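Local coordinates for bacterioferritin (Mycobacterium tuberculosis, PDB 3UOI), which probably stores iron, oxidising Fe(2+) with dioxygen at a ferroxidase centre and laying down the ferric mineral inside a 24-subunit, heme-containing shell, at residues A[7-12]-A[113-118]. Sequence-based numbering, arbitrary orientation.
Sequences PDVLRL and KQDTTS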
loop_
_atom_site.group_PDB
_atom_site.type_symbol
_atom_site.label_atom_id
_atom_site.label_comp_id
_atom_site.label_asym_id
_atom_site.label_seq_id
_atom_site.Cartn_x
_atom_site.Cartn_y
_atom_site.Cartn_z
ATOM N N PRO A 7 58.931 -7.214 -17.471
ATOM C CA PRO A 7 59.601 -6.909 -16.220
ATOM C C PRO A 7 59.761 -5.446 -15.889
ATOM O O PRO A 7 59.725 -5.187 -14.741
ATOM C CB PRO A 7 60.943 -7.590 -16.388
ATOM C CG PRO A 7 60.690 -8.648 -17.264
ATOM C CD PRO A 7 59.737 -8.116 -18.275
ATOM N N ASP A 8 59.987 -4.552 -16.841
ATOM C CA ASP A 8 60.026 -3.115 -16.594
ATOM C C ASP A 8 58.635 -2.639 -16.143
ATOM O O ASP A 8 58.535 -1.790 -15.329
ATOM C CB ASP A 8 60.443 -2.283 -17.813
ATOM C CG ASP A 8 61.731 -2.712 -18.436
ATOM O OD1 ASP A 8 62.481 -3.421 -17.834
ATOM O OD2 ASP A 8 61.992 -2.298 -19.552
ATOM N N VAL A 9 57.586 -3.208 -16.737
ATOM C CA VAL A 9 56.252 -2.853 -16.354
ATOM C C VAL A 9 55.967 -3.244 -14.923
ATOM O O VAL A 9 55.363 -2.516 -14.219
ATOM C CB VAL A 9 55.145 -3.411 -17.248
ATOM C CG1 VAL A 9 53.803 -2.981 -16.721
ATOM C CG2 VAL A 9 55.292 -2.966 -18.644
ATOM N N LEU A 10 56.384 -4.432 -14.541
ATOM C CA LEU A 10 56.176 -4.908 -13.204
ATOM C C LEU A 10 56.905 -4.068 -12.166
ATOM O O LEU A 10 56.351 -3.718 -11.190
ATOM C CB LEU A 10 56.519 -6.377 -13.101
ATOM C CG LEU A 10 55.481 -7.367 -13.634
ATOM C CD1 LEU A 10 55.988 -8.768 -13.584
ATOM C CD2 LEU A 10 54.134 -7.258 -12.910
ATOM N N ARG A 11 58.117 -3.677 -12.419
ATOM C CA ARG A 11 58.778 -2.800 -11.490
ATOM C C ARG A 11 57.972 -1.518 -11.359
ATOM O O ARG A 11 57.882 -0.955 -10.318
ATOM C CB ARG A 11 60.171 -2.433 -11.990
ATOM C CG ARG A 11 61.133 -2.053 -10.923
ATOM C CD ARG A 11 62.559 -2.321 -11.307
ATOM N NE ARG A 11 62.833 -1.675 -12.555
ATOM C CZ ARG A 11 62.927 -2.275 -13.725
ATOM N NH1 ARG A 11 62.816 -3.589 -13.844
ATOM N NH2 ARG A 11 63.135 -1.535 -14.789
ATOM N N LEU A 12 57.449 -1.058 -12.465
ATOM C CA LEU A 12 56.746 0.200 -12.499
ATOM C C LEU A 12 55.498 0.116 -11.631
ATOM O O LEU A 12 55.194 1.004 -10.897
ATOM C CB LEU A 12 56.421 0.563 -13.932
ATOM C CG LEU A 12 55.365 1.611 -14.147
ATOM C CD1 LEU A 12 55.895 2.894 -13.804
ATOM C CD2 LEU A 12 54.967 1.582 -15.511
ATOM N N LYS A 113 55.801 -1.182 -24.629
ATOM C CA LYS A 113 55.927 -2.606 -24.327
ATOM C C LYS A 113 54.747 -3.430 -24.727
ATOM O O LYS A 113 54.690 -4.537 -24.359
ATOM C CB LYS A 113 56.139 -2.844 -22.863
ATOM C CG LYS A 113 57.064 -1.936 -22.256
ATOM C CD LYS A 113 58.326 -1.960 -22.968
ATOM C CE LYS A 113 59.408 -1.349 -22.151
ATOM N NZ LYS A 113 60.643 -2.011 -22.361
ATOM N N GLN A 114 53.794 -2.838 -25.427
ATOM C CA GLN A 114 52.547 -3.453 -25.841
ATOM C C GLN A 114 51.632 -4.009 -24.709
ATOM O O GLN A 114 51.045 -5.000 -24.834
ATOM C CB GLN A 114 52.814 -4.466 -26.933
ATOM C CG GLN A 114 53.469 -3.832 -28.068
ATOM C CD GLN A 114 53.636 -4.703 -29.300
ATOM O OE1 GLN A 114 53.334 -5.870 -29.325
ATOM N NE2 GLN A 114 54.193 -4.085 -30.330
ATOM N N ASP A 115 51.523 -3.265 -23.624
ATOM C CA ASP A 115 50.702 -3.660 -22.491
ATOM C C ASP A 115 49.669 -2.575 -22.248
ATOM O O ASP A 115 49.881 -1.688 -21.480
ATOM C CB ASP A 115 51.545 -3.823 -21.243
ATOM C CG ASP A 115 50.743 -4.285 -20.112
ATOM O OD1 ASP A 115 49.575 -4.135 -20.245
ATOM O OD2 ASP A 115 51.241 -4.798 -19.144
ATOM N N THR A 116 48.598 -2.616 -22.999
ATOM C CA THR A 116 47.616 -1.558 -22.928
ATOM C C THR A 116 46.797 -1.596 -21.652
ATOM O O THR A 116 46.350 -0.631 -21.151
ATOM C CB THR A 116 46.803 -1.452 -24.176
ATOM O OG1 THR A 116 46.394 -2.736 -24.563
ATOM C CG2 THR A 116 47.624 -0.807 -25.304
ATOM N N THR A 117 46.578 -2.766 -21.178
ATOM C CA THR A 117 45.797 -2.863 -20.007
ATOM C C THR A 117 46.496 -2.149 -18.858
ATOM O O THR A 117 45.865 -1.365 -18.185
ATOM C CB THR A 117 45.466 -4.299 -19.702
ATOM O OG1 THR A 117 44.831 -4.864 -20.830
ATOM C CG2 THR A 117 44.541 -4.394 -18.546
ATOM N N SER A 118 47.786 -2.383 -18.667
ATOM C CA SER A 118 48.492 -1.710 -17.601
ATOM C C SER A 118 48.554 -0.210 -17.800
ATOM O O SER A 118 48.299 0.515 -16.919
ATOM C CB SER A 118 49.868 -2.270 -17.379
ATOM O OG SER A 118 49.913 -3.650 -17.370
#
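Val9, in the first turn of helix 7-36, faces the first turn of helix 116-146, with its CA 7.9 Å from that of Ser118. Its two methyls divide the work: CG1, anti to the backbone N (chi1 179°), reaches Asp115 OD2 and Ser118 OG, each at 4.0 Å, while CG2 packs on Lys113 CG, the two side chains running past one another in opposing directions. Asp115 is the N-cap of helix 116-146. Its OD1 accepts a nearly straight bond from Ser118 N (3.0 Å, 168°), which arrives from above the carboxylate plane. Ser118 OG also lies close to Asp115 OD2, at 2.5 Å, too short to be read with confidence as an ordinary hydrogen bond; Arg63 NE bonds to that hydroxyl. In this ferritin-like four-helix bundle, a Schellman motif with Gln114 as C-prime residue (positive phi) ends helix 85-112, and the Asp115 cap follows directly. On the more open flank, Lys113 lies nearly perpendicular to the side chain of Asp8. Lys113 NZ forms a salt bridge with Asp8 OD2 at 3.1 Å, on the anti side of the carboxylate and 28° out of its plane. Through OD1, Asp8 also makes a long salt bridge to Arg11 NH2 (3.6 Å), joining the three charged residues in one network.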